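Local coordinates for protein superoxide dismutase (Anaplasma phagocytophilum, PDB 3JS4) that probably detoxifies superoxide, turning it into oxygen and hydrogen peroxide by alternate reduction and oxidation of an active-site iron, at residues Gly48-Lys51 and Thr52-Val56; Glu67-Gly70 and Asn71-Gly75; Ala96-Trp99 and Asn100-Tyr104; Trp214-Val217 and Leu218-Glu222. All coordinates share one frame; numbering follows the deposited sequence.

Contact 1 (Gly48-Lys51 and Thr52-Val56); sequences GHHK and TYVDV
The rings of H49 and Y53 are joined through a water: at the imidazole edge, in the ring plane, it lies 2.6 Å from H49 ND1, and the same water is 3.0 Å from Y53 OH. Both residues belong to helix 39-60 of the alpha-hairpin domain, the helix that also supplies the iron ligand H45, and one turn separates them. H190, another iron ligand, stacks on the H49 ring. Y53 turns its ring back along the helix, with CG beside its own backbone N (chi1 -72°), which brings Y53 CD2 to 3.1 Å from H49 O. Beyond the water, Y53 OH is hydrogen-bonded to Q97 NE2, so the tyrosine joins this helix to helix 89-106.

H50 faces the other helix: its ring meets those of W105 and H101, and ND1 is hydrogen-bonded to W105 NE1. Within the contact H50 CD2 is 4.4 Å from V54 CG2, a loose touch. K51 and D55 lie toward the outside, K51 NZ 5.1 Å from D55 OD1, too far for a salt bridge but probably of mild mutual attraction.

G48 O accepts from T52 N at 3.1 Å and from T52 OG1 at 2.7 Å. With OG1 beside its backbone N (chi1 -61°), the threonine grips G48 O from opposite faces of the carbonyl plane.

Contact 2 (Glu67-Gly70 and Asn71-Gly75); sequences EGLG and NESLG
L69 CD1 lies 3.8 Å from S73 CB in an apolar touch, while L69 CD2 rests 3.8 Å from the polar S73 OG. Beside them the chain turns into its helix, and S73 N donates to G70 O at 3.0 Å, reaching it from well above the carbonyl plane rather than along a lone pair. This is the 3-10 turn 71-73 that leads into helix 74-83 of the alpha-hairpin domain.

A water bridges three groups of the turn. It accepts from G70 N at 2.8 Å, donates to E72 OE1 at 2.5 Å and lies 2.6 Å from S73 OG. The serine hydroxyl stands beside its own backbone N (chi1 -64°), which turns OG toward the water. In E72 a nearly eclipsed chi1 (-18°) and a bend at chi2 (81°) together bring the carboxylate back to the glycine, E72 OE2 coming within 3.4 Å of G70 CA.

Farther out, N71 ND2 is hydrogen-bonded to E24 O, fastening the start of the turn to the N-terminal segment, and L74 packs on A95 and I98 of helix 89-106.

With one amide, one hydroxyl and one carboxylate oxygen around it, the water joins both sides of the turn; its bond to the carboxylate would be expected to stabilise the negative charge of E72.

Contact 3 (Ala96-Trp99 and Asn100-Tyr104); sequences AQIW and NHDFY. With FE (Fe (III) ion), chain E.
Q97 O is gripped twice by H101, by H101 N at 3.0 Å and by H101 ND1 at 2.6 Å, the two donors arriving from opposite faces of the carbonyl plane. H101 CG stands beside its backbone N (chi1 -76°), which turns ND1 back to this oxygen. The oxygen lies exactly in the imidazole plane, so the ND1 bond fixes the ring's rotation while H101 NE2 binds the iron at 2.2 Å. H45, D186 and H190 complete the protein ligands, as in the iron/manganese superoxide dismutase family.

Beside this grip, N100 ND2 gives a nearly straight bond to Q97 OE1 at 3.1 Å, the two amide planes turned 77° apart. ND2 also bonds A170 O. Toward the metal, Q97 NE2 has a weak bond, 3.3 Å, to the iron-bound water.

The partly exposed W99 is looser against F103. The rings are 15° from parallel and displaced, with little overlap, and W99 CH2 stands over the rim of one phenyl face, 3.6 Å from F103 CD1.

Helix 89-106 thus runs between helix 39-60, met by I98 and D102, and the sheet, where N100 packs on W150 and W152 of strand 149-156 and F103 on P181 and T184 of strand 179-186.

Contact 4 (Trp214-Val217 and Leu218-Glu222); sequences WDFV and LGRLE
F216 and R220, one helical turn apart, run alongside each other in the same direction. The arginine lays its CD over one face of the phenyl ring in a CH-pi contact: R220 CD is 3.9 Å from the F216 centroid and nearer the ring's outer end, 3.5 Å from F216 CZ. Different first torsions bring them together: F216 CG is anti to its backbone N (chi1 -172°), leaning the ring forward along the helix, whereas R220 CG stands beside its own N (chi1 -78°) and leans back toward it. The guanidinium then turns at chi3, its plane 27° from that of the ring, and NE is hydrogen-bonded to P181 O.

A second pair, V217 and L221, follows the same i to i+4 spacing but is slacker, V217 CG1 to L221 CD1 being 4.3 Å. Beneath both pairs run ordinary helical bonds, R220 N to F216 O at 3.0 Å and L221 N to V217 O at 3.1 Å.

Helix 214-223 packs on elements of the C-terminal domain: V217 and L221 face L120 of helix 118-128 and L182 of strand 179-186, and W214 reaches L153 of strand 149-156. It also reaches the alpha-hairpin domain, where F216 meets F103 of helix 89-106 edge-to-face.

In the fold
Contact 3 is the buried one, its centre about 6 Å from that of the chain, whereas contacts 1, 2 and 4 lie farther out and are partly buried. Contacts 1, 3 and 4 each lie within one helix, while contact 2 is a turn leading into one. Contacts 1 to 3 all belong to the alpha-hairpin domain, and contact 3 touches both others: polar and aromatic groups link it to contact 1 near the iron, and apolar packing to contact 2. Contact 4, from the C-terminal domain, meets it through aromatic and arginine packing. Chemistry follows place: metal ligation and buried amide bonds in contact 3, water bridges in contacts 1 and 2, and mainly apolar and CH-pi packing in contact 4.

Contact 1 (Gly48-Lys51 and Thr52-Val56)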
loop_
_atom_site.group_PDB
_atom_site.type_symbol
_atom_site.label_atom_id
_atom_site.label_comp_id
_atom_site.label_asym_id
_atom_site.label_seq_id
_atom_site.Cartn_x
_atom_site.Cartn_y
_atom_site.Cartn_z
ATOM N N GLY A 48 -0.368 -1.096 16.712
ATOM C CA GLY A 48 1.050 -1.219 17.066
ATOM C C GLY A 48 1.915 -0.475 16.048
ATOM O O GLY A 48 2.434 0.602 16.346
ATOM N N HIS A 49 2.112 -1.073 14.870
ATOM C CA HIS A 49 3.057 -0.505 13.868
ATOM C C HIS A 49 2.577 0.825 13.286
ATOM O O HIS A 49 3.306 1.805 13.306
ATOM C CB HIS A 49 3.325 -1.498 12.728
ATOM C CG HIS A 49 4.032 -2.746 13.157
ATOM N ND1 HIS A 49 5.399 -2.903 13.043
ATOM C CD2 HIS A 49 3.563 -3.888 13.713
ATOM C CE1 HIS A 49 5.739 -4.101 13.473
ATOM N NE2 HIS A 49 4.647 -4.718 13.896
ATOM N N HIS A 50 1.351 0.855 12.767
ATOM C CA HIS A 50 0.838 2.059 12.103
ATOM C C HIS A 50 0.716 3.228 13.102
ATOM O O HIS A 50 1.165 4.355 12.816
ATOM C CB HIS A 50 -0.510 1.732 11.454
ATOM C CG HIS A 50 -1.014 2.761 10.488
ATOM N ND1 HIS A 50 -2.175 2.579 9.766
ATOM C CD2 HIS A 50 -0.555 3.995 10.161
ATOM C CE1 HIS A 50 -2.396 3.644 9.016
ATOM N NE2 HIS A 50 -1.429 4.516 9.236
ATOM N N LYS A 51 0.132 2.957 14.278
ATOM C CA LYS A 51 0.051 3.971 15.342
ATOM C C LYS A 51 1.450 4.536 15.708
ATOM O O LYS A 51 1.608 5.757 15.930
ATOM C CB LYS A 51 -0.587 3.391 16.598
ATOM C CG LYS A 51 -0.907 4.456 17.650
ATOM C CD LYS A 51 -0.734 3.964 19.050
ATOM C CE LYS A 51 -1.167 5.049 20.060
ATOM N NZ LYS A 51 -0.248 6.213 20.057
ATOM N N THR A 52 2.445 3.648 15.807
ATOM C CA THR A 52 3.791 4.091 16.200
ATOM C C THR A 52 4.413 5.052 15.166
ATOM O O THR A 52 5.052 6.041 15.542
ATOM C CB THR A 52 4.699 2.899 16.540
ATOM O OG1 THR A 52 4.107 2.201 17.650
ATOM C CG2 THR A 52 6.124 3.373 16.925
ATOM N N TYR A 53 4.192 4.802 13.881
ATOM C CA TYR A 53 4.659 5.731 12.835
ATOM C C TYR A 53 4.084 7.135 12.995
ATOM O O TYR A 53 4.791 8.156 12.828
ATOM C CB TYR A 53 4.306 5.190 11.445
ATOM C CG TYR A 53 5.125 4.012 11.024
ATOM C CD1 TYR A 53 6.503 4.104 10.982
ATOM C CD2 TYR A 53 4.521 2.797 10.617
ATOM C CE1 TYR A 53 7.298 3.019 10.580
ATOM C CE2 TYR A 53 5.314 1.705 10.210
ATOM C CZ TYR A 53 6.705 1.851 10.192
ATOM O OH TYR A 53 7.551 0.845 9.784
ATOM N N VAL A 54 2.792 7.183 13.296
ATOM C CA VAL A 54 2.094 8.431 13.545
ATOM C C VAL A 54 2.709 9.180 14.744
ATOM O O VAL A 54 2.978 10.372 14.647
ATOM C CB VAL A 54 0.592 8.166 13.769
ATOM C CG1 VAL A 54 -0.134 9.432 14.283
ATOM C CG2 VAL A 54 -0.026 7.650 12.472
ATOM N N ASP A 55 2.929 8.472 15.854
ATOM C CA ASP A 55 3.552 9.060 17.045
ATOM C C ASP A 55 4.963 9.600 16.744
ATOM O O ASP A 55 5.300 10.751 17.063
ATOM C CB ASP A 55 3.612 8.024 18.176
ATOM C CG ASP A 55 4.125 8.619 19.486
ATOM O OD1 ASP A 55 3.545 9.626 19.990
ATOM O OD2 ASP A 55 5.134 8.094 20.009
ATOM N N VAL A 56 5.791 8.758 16.138
ATOM C CA VAL A 56 7.171 9.147 15.836
ATOM C C VAL A 56 7.218 10.393 14.929
ATOM O O VAL A 56 8.012 11.304 15.168
ATOM C CB VAL A 56 7.981 7.964 15.266
ATOM C CG1 VAL A 56 9.351 8.429 14.743
ATOM C CG2 VAL A 56 8.156 6.880 16.374
HETATM O O HOH W 1 6.957 -1.119 12.004
#

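Contact 2 (Glu67-Gly70 and Asn71-Gly75)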
loop_
_atom_site.group_PDB
_atom_site.type_symbol
_atom_site.label_atom_id
_atom_site.label_comp_id
_atom_site.label_asym_id
_atom_site.label_seq_id
_atom_site.Cartn_x
_atom_site.Cartn_y
_atom_site.Cartn_z
ATOM N N GLU A 67 6.004 21.024 10.815
ATOM C CA GLU A 67 5.234 21.212 12.056
ATOM C C GLU A 67 3.881 21.885 11.800
ATOM O O GLU A 67 3.788 22.843 11.029
ATOM C CB GLU A 67 6.030 22.001 13.107
ATOM C CG GLU A 67 5.380 22.020 14.504
ATOM C CD GLU A 67 6.309 22.490 15.620
ATOM O OE1 GLU A 67 7.457 22.928 15.358
ATOM O OE2 GLU A 67 5.876 22.428 16.789
ATOM N N GLY A 68 2.836 21.363 12.437
ATOM C CA GLY A 68 1.493 21.918 12.315
ATOM C C GLY A 68 0.757 21.512 11.043
ATOM O O GLY A 68 -0.338 22.007 10.785
ATOM N N LEU A 69 1.361 20.634 10.241
ATOM C CA LEU A 69 0.688 20.066 9.065
ATOM C C LEU A 69 -0.068 18.822 9.498
ATOM O O LEU A 69 0.247 18.229 10.539
ATOM C CB LEU A 69 1.684 19.717 7.937
ATOM C CG LEU A 69 2.432 20.856 7.224
ATOM C CD1 LEU A 69 3.259 20.285 6.093
ATOM C CD2 LEU A 69 1.478 21.922 6.688
ATOM N N GLY A 70 -1.065 18.433 8.709
ATOM C CA GLY A 70 -1.902 17.287 9.059
ATOM C C GLY A 70 -1.786 16.183 8.030
ATOM O O GLY A 70 -0.949 16.267 7.116
ATOM N N ASN A 71 -2.639 15.165 8.159
ATOM C CA ASN A 71 -2.585 13.978 7.289
ATOM C C ASN A 71 -2.687 14.274 5.785
ATOM O O ASN A 71 -2.121 13.561 4.975
ATOM C CB ASN A 71 -3.634 12.943 7.714
ATOM C CG ASN A 71 -3.228 12.184 8.958
ATOM O OD1 ASN A 71 -2.545 12.710 9.843
ATOM N ND2 ASN A 71 -3.642 10.941 9.034
ATOM N N GLU A 72 -3.398 15.345 5.425
ATOM C CA GLU A 72 -3.596 15.712 4.016
ATOM C C GLU A 72 -2.292 16.127 3.352
ATOM O O GLU A 72 -2.179 16.113 2.127
ATOM C CB GLU A 72 -4.616 16.849 3.888
ATOM C CG GLU A 72 -5.487 17.015 5.126
ATOM C CD GLU A 72 -4.792 17.815 6.232
ATOM O OE1 GLU A 72 -4.120 18.821 5.906
ATOM O OE2 GLU A 72 -4.920 17.438 7.415
ATOM N N SER A 73 -1.313 16.509 4.164
ATOM C CA SER A 73 -0.002 16.897 3.645
ATOM C C SER A 73 0.953 15.714 3.518
ATOM O O SER A 73 2.083 15.899 3.069
ATOM C CB SER A 73 0.652 17.962 4.538
ATOM O OG SER A 73 -0.094 19.161 4.543
ATOM N N LEU A 74 0.524 14.513 3.913
ATOM C CA LEU A 74 1.460 13.375 3.954
ATOM C C LEU A 74 2.172 13.144 2.616
ATOM O O LEU A 74 3.405 12.968 2.580
ATOM C CB LEU A 74 0.798 12.095 4.500
ATOM C CG LEU A 74 0.622 12.013 6.025
ATOM C CD1 LEU A 74 -0.236 10.812 6.439
ATOM C CD2 LEU A 74 1.989 11.967 6.740
ATOM N N GLY A 75 1.409 13.155 1.519
ATOM C CA GLY A 75 1.980 12.948 0.173
ATOM C C GLY A 75 3.072 13.965 -0.148
ATOM O O GLY A 75 4.156 13.594 -0.603
HETATM O O HOH W 2 -1.893 19.750 6.370
#

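Contact 3 (Ala96-Trp99 and Asn100-Tyr104)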
loop_
_atom_site.group_PDB
_atom_site.type_symbol
_atom_site.label_atom_id
_atom_site.label_comp_id
_atom_site.label_asym_id
_atom_site.label_seq_id
_atom_site.Cartn_x
_atom_site.Cartn_y
_atom_site.Cartn_z
ATOM N N ALA A 96 6.149 8.279 5.012
ATOM C CA ALA A 96 5.910 7.323 3.935
ATOM C C ALA A 96 5.224 6.089 4.483
ATOM O O ALA A 96 4.267 5.578 3.881
ATOM C CB ALA A 96 7.257 6.940 3.196
ATOM N N GLN A 97 5.686 5.606 5.635
ATOM C CA GLN A 97 5.015 4.441 6.228
ATOM C C GLN A 97 3.575 4.733 6.625
ATOM O O GLN A 97 2.706 3.853 6.497
ATOM C CB GLN A 97 5.833 3.811 7.372
ATOM C CG GLN A 97 7.107 3.067 6.862
ATOM C CD GLN A 97 6.773 1.806 6.089
ATOM O OE1 GLN A 97 6.411 1.853 4.912
ATOM N NE2 GLN A 97 6.919 0.668 6.736
ATOM N N ILE A 98 3.287 5.963 7.072
ATOM C CA ILE A 98 1.886 6.271 7.413
ATOM C C ILE A 98 1.031 6.257 6.142
ATOM O O ILE A 98 -0.043 5.629 6.092
ATOM C CB ILE A 98 1.698 7.633 8.121
ATOM C CG1 ILE A 98 2.419 7.684 9.477
ATOM C CG2 ILE A 98 0.193 7.893 8.323
ATOM C CD1 ILE A 98 2.576 9.162 10.013
ATOM N N TRP A 99 1.519 6.961 5.122
ATOM C CA TRP A 99 0.829 7.042 3.822
ATOM C C TRP A 99 0.635 5.632 3.242
ATOM O O TRP A 99 -0.460 5.285 2.789
ATOM C CB TRP A 99 1.627 7.931 2.830
ATOM C CG TRP A 99 0.816 8.261 1.552
ATOM C CD1 TRP A 99 0.118 9.427 1.293
ATOM C CD2 TRP A 99 0.627 7.418 0.395
ATOM N NE1 TRP A 99 -0.495 9.347 0.061
ATOM C CE2 TRP A 99 -0.202 8.130 -0.511
ATOM C CE3 TRP A 99 1.081 6.129 0.037
ATOM C CZ2 TRP A 99 -0.592 7.597 -1.758
ATOM C CZ3 TRP A 99 0.688 5.595 -1.206
ATOM C CH2 TRP A 99 -0.136 6.346 -2.093
ATOM N N ASN A 100 1.691 4.816 3.250
ATOM C CA ASN A 100 1.603 3.446 2.728
ATOM C C ASN A 100 0.576 2.567 3.457
ATOM O O ASN A 100 -0.150 1.794 2.832
ATOM C CB ASN A 100 2.952 2.740 2.836
ATOM C CG ASN A 100 4.031 3.381 1.973
ATOM O OD1 ASN A 100 3.736 4.086 1.017
ATOM N ND2 ASN A 100 5.297 3.109 2.312
ATOM N N HIS A 101 0.570 2.621 4.780
ATOM C CA HIS A 101 -0.408 1.843 5.555
ATOM C C HIS A 101 -1.843 2.331 5.308
ATOM O O HIS A 101 -2.756 1.513 5.179
ATOM C CB HIS A 101 -0.059 1.845 7.056
ATOM C CG HIS A 101 1.087 0.939 7.391
ATOM N ND1 HIS A 101 2.406 1.338 7.266
ATOM C CD2 HIS A 101 1.119 -0.363 7.771
ATOM C CE1 HIS A 101 3.197 0.332 7.611
ATOM N NE2 HIS A 101 2.445 -0.720 7.894
ATOM N N ASP A 102 -2.044 3.647 5.213
ATOM C CA ASP A 102 -3.390 4.171 4.925
ATOM C C ASP A 102 -3.841 3.543 3.591
ATOM O O ASP A 102 -4.984 3.089 3.459
ATOM C CB ASP A 102 -3.430 5.715 4.789
ATOM C CG ASP A 102 -3.311 6.474 6.124
ATOM O OD1 ASP A 102 -3.455 5.906 7.229
ATOM O OD2 ASP A 102 -3.079 7.704 6.057
ATOM N N PHE A 103 -2.943 3.521 2.610
ATOM C CA PHE A 103 -3.252 3.003 1.272
ATOM C C PHE A 103 -3.537 1.502 1.338
ATOM O O PHE A 103 -4.441 0.988 0.653
ATOM C CB PHE A 103 -2.054 3.236 0.331
ATOM C CG PHE A 103 -2.438 3.356 -1.133
ATOM C CD1 PHE A 103 -3.122 4.473 -1.592
ATOM C CD2 PHE A 103 -2.098 2.358 -2.044
ATOM C CE1 PHE A 103 -3.486 4.593 -2.939
ATOM C CE2 PHE A 103 -2.439 2.468 -3.384
ATOM C CZ PHE A 103 -3.127 3.601 -3.841
ATOM N N TYR A 104 -2.755 0.800 2.165
ATOM C CA TYR A 104 -2.892 -0.650 2.318
ATOM C C TYR A 104 -4.277 -0.996 2.861
ATOM O O TYR A 104 -4.920 -1.934 2.371
ATOM C CB TYR A 104 -1.823 -1.129 3.294
ATOM C CG TYR A 104 -1.843 -2.570 3.731
ATOM C CD1 TYR A 104 -1.788 -3.617 2.805
ATOM C CD2 TYR A 104 -1.829 -2.890 5.100
ATOM C CE1 TYR A 104 -1.749 -4.947 3.228
ATOM C CE2 TYR A 104 -1.775 -4.206 5.533
ATOM C CZ TYR A 104 -1.727 -5.228 4.601
ATOM O OH TYR A 104 -1.699 -6.517 5.040
HETATM FE FE FE E . 3.208 -2.788 7.827
HETATM O O HOH W 3 5.054 -2.014 6.801
#

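Contact 4 (Trp214-Val217 and Leu218-Glu222)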
loop_
_atom_site.group_PDB
_atom_site.type_symbol
_atom_site.label_atom_id
_atom_site.label_comp_id
_atom_site.label_asym_id
_atom_site.label_seq_id
_atom_site.Cartn_x
_atom_site.Cartn_y
_atom_site.Cartn_z
ATOM N N TRP A 214 -11.059 -4.421 -5.361
ATOM C CA TRP A 214 -11.155 -3.957 -6.735
ATOM C C TRP A 214 -11.959 -2.661 -6.848
ATOM O O TRP A 214 -11.751 -1.902 -7.781
ATOM C CB TRP A 214 -11.779 -5.026 -7.627
ATOM C CG TRP A 214 -10.921 -6.203 -7.949
ATOM C CD1 TRP A 214 -11.156 -7.506 -7.592
ATOM C CD2 TRP A 214 -9.712 -6.214 -8.726
ATOM N NE1 TRP A 214 -10.168 -8.326 -8.097
ATOM C CE2 TRP A 214 -9.264 -7.561 -8.786
ATOM C CE3 TRP A 214 -8.955 -5.217 -9.363
ATOM C CZ2 TRP A 214 -8.093 -7.936 -9.454
ATOM C CZ3 TRP A 214 -7.781 -5.589 -10.034
ATOM C CH2 TRP A 214 -7.372 -6.935 -10.087
ATOM N N ASP A 215 -12.889 -2.410 -5.921
ATOM C CA ASP A 215 -13.638 -1.137 -5.939
ATOM C C ASP A 215 -12.675 0.040 -5.747
ATOM O O ASP A 215 -12.872 1.120 -6.320
ATOM C CB ASP A 215 -14.719 -1.066 -4.843
ATOM C CG ASP A 215 -15.657 -2.279 -4.838
ATOM O OD1 ASP A 215 -15.829 -2.919 -5.905
ATOM O OD2 ASP A 215 -16.219 -2.592 -3.751
ATOM N N PHE A 216 -11.650 -0.160 -4.916
ATOM C CA PHE A 216 -10.660 0.889 -4.691
ATOM C C PHE A 216 -9.863 1.168 -5.979
ATOM O O PHE A 216 -9.790 2.312 -6.438
ATOM C CB PHE A 216 -9.755 0.547 -3.499
ATOM C CG PHE A 216 -8.832 1.671 -3.078
ATOM C CD1 PHE A 216 -9.351 2.880 -2.605
ATOM C CD2 PHE A 216 -7.450 1.510 -3.141
ATOM C CE1 PHE A 216 -8.495 3.917 -2.202
ATOM C CE2 PHE A 216 -6.590 2.523 -2.746
ATOM C CZ PHE A 216 -7.100 3.727 -2.274
ATOM N N VAL A 217 -9.285 0.121 -6.559
ATOM C CA VAL A 217 -8.566 0.189 -7.829
ATOM C C VAL A 217 -9.354 0.923 -8.918
ATOM O O VAL A 217 -8.857 1.899 -9.506
ATOM C CB VAL A 217 -8.241 -1.233 -8.328
ATOM C CG1 VAL A 217 -7.462 -1.175 -9.633
ATOM C CG2 VAL A 217 -7.464 -2.005 -7.260
ATOM N N LEU A 218 -10.572 0.439 -9.177
ATOM C CA LEU A 218 -11.464 1.025 -10.176
ATOM C C LEU A 218 -11.751 2.484 -9.895
ATOM O O LEU A 218 -11.602 3.330 -10.787
ATOM C CB LEU A 218 -12.775 0.229 -10.271
ATOM C CG LEU A 218 -13.835 0.691 -11.272
ATOM C CD1 LEU A 218 -13.296 0.703 -12.712
ATOM C CD2 LEU A 218 -15.111 -0.176 -11.163
ATOM N N GLY A 219 -12.127 2.770 -8.650
ATOM C CA GLY A 219 -12.441 4.121 -8.213
ATOM C C GLY A 219 -11.306 5.100 -8.449
ATOM O O GLY A 219 -11.547 6.238 -8.862
ATOM N N ARG A 220 -10.069 4.663 -8.205
ATOM C CA ARG A 220 -8.905 5.507 -8.445
ATOM C C ARG A 220 -8.590 5.744 -9.925
ATOM O O ARG A 220 -8.175 6.851 -10.285
ATOM C CB ARG A 220 -7.681 4.986 -7.706
ATOM C CG ARG A 220 -7.725 5.336 -6.226
ATOM C CD ARG A 220 -6.487 4.870 -5.509
ATOM N NE ARG A 220 -5.236 5.435 -6.038
ATOM C CZ ARG A 220 -4.772 6.660 -5.789
ATOM N NH1 ARG A 220 -5.466 7.528 -5.061
ATOM N NH2 ARG A 220 -3.605 7.025 -6.291
ATOM N N LEU A 221 -8.780 4.725 -10.761
ATOM C CA LEU A 221 -8.666 4.867 -12.222
ATOM C C LEU A 221 -9.731 5.781 -12.831
ATOM O O LEU A 221 -9.471 6.466 -13.833
ATOM C CB LEU A 221 -8.749 3.503 -12.907
ATOM C CG LEU A 221 -7.540 2.583 -12.776
ATOM C CD1 LEU A 221 -7.943 1.177 -13.180
ATOM C CD2 LEU A 221 -6.371 3.075 -13.644
ATOM N N GLU A 222 -10.929 5.767 -12.249
ATOM C CA GLU A 222 -11.991 6.711 -12.622
ATOM C C GLU A 222 -11.661 8.143 -12.182
ATOM O O GLU A 222 -11.816 9.080 -12.975
ATOM C CB GLU A 222 -13.347 6.269 -12.063
ATOM C CG GLU A 222 -13.874 4.995 -12.712
ATOM C CD GLU A 222 -15.091 4.422 -12.009
ATOM O OE1 GLU A 222 -15.290 4.730 -10.812
ATOM O OE2 GLU A 222 -15.845 3.652 -12.656
#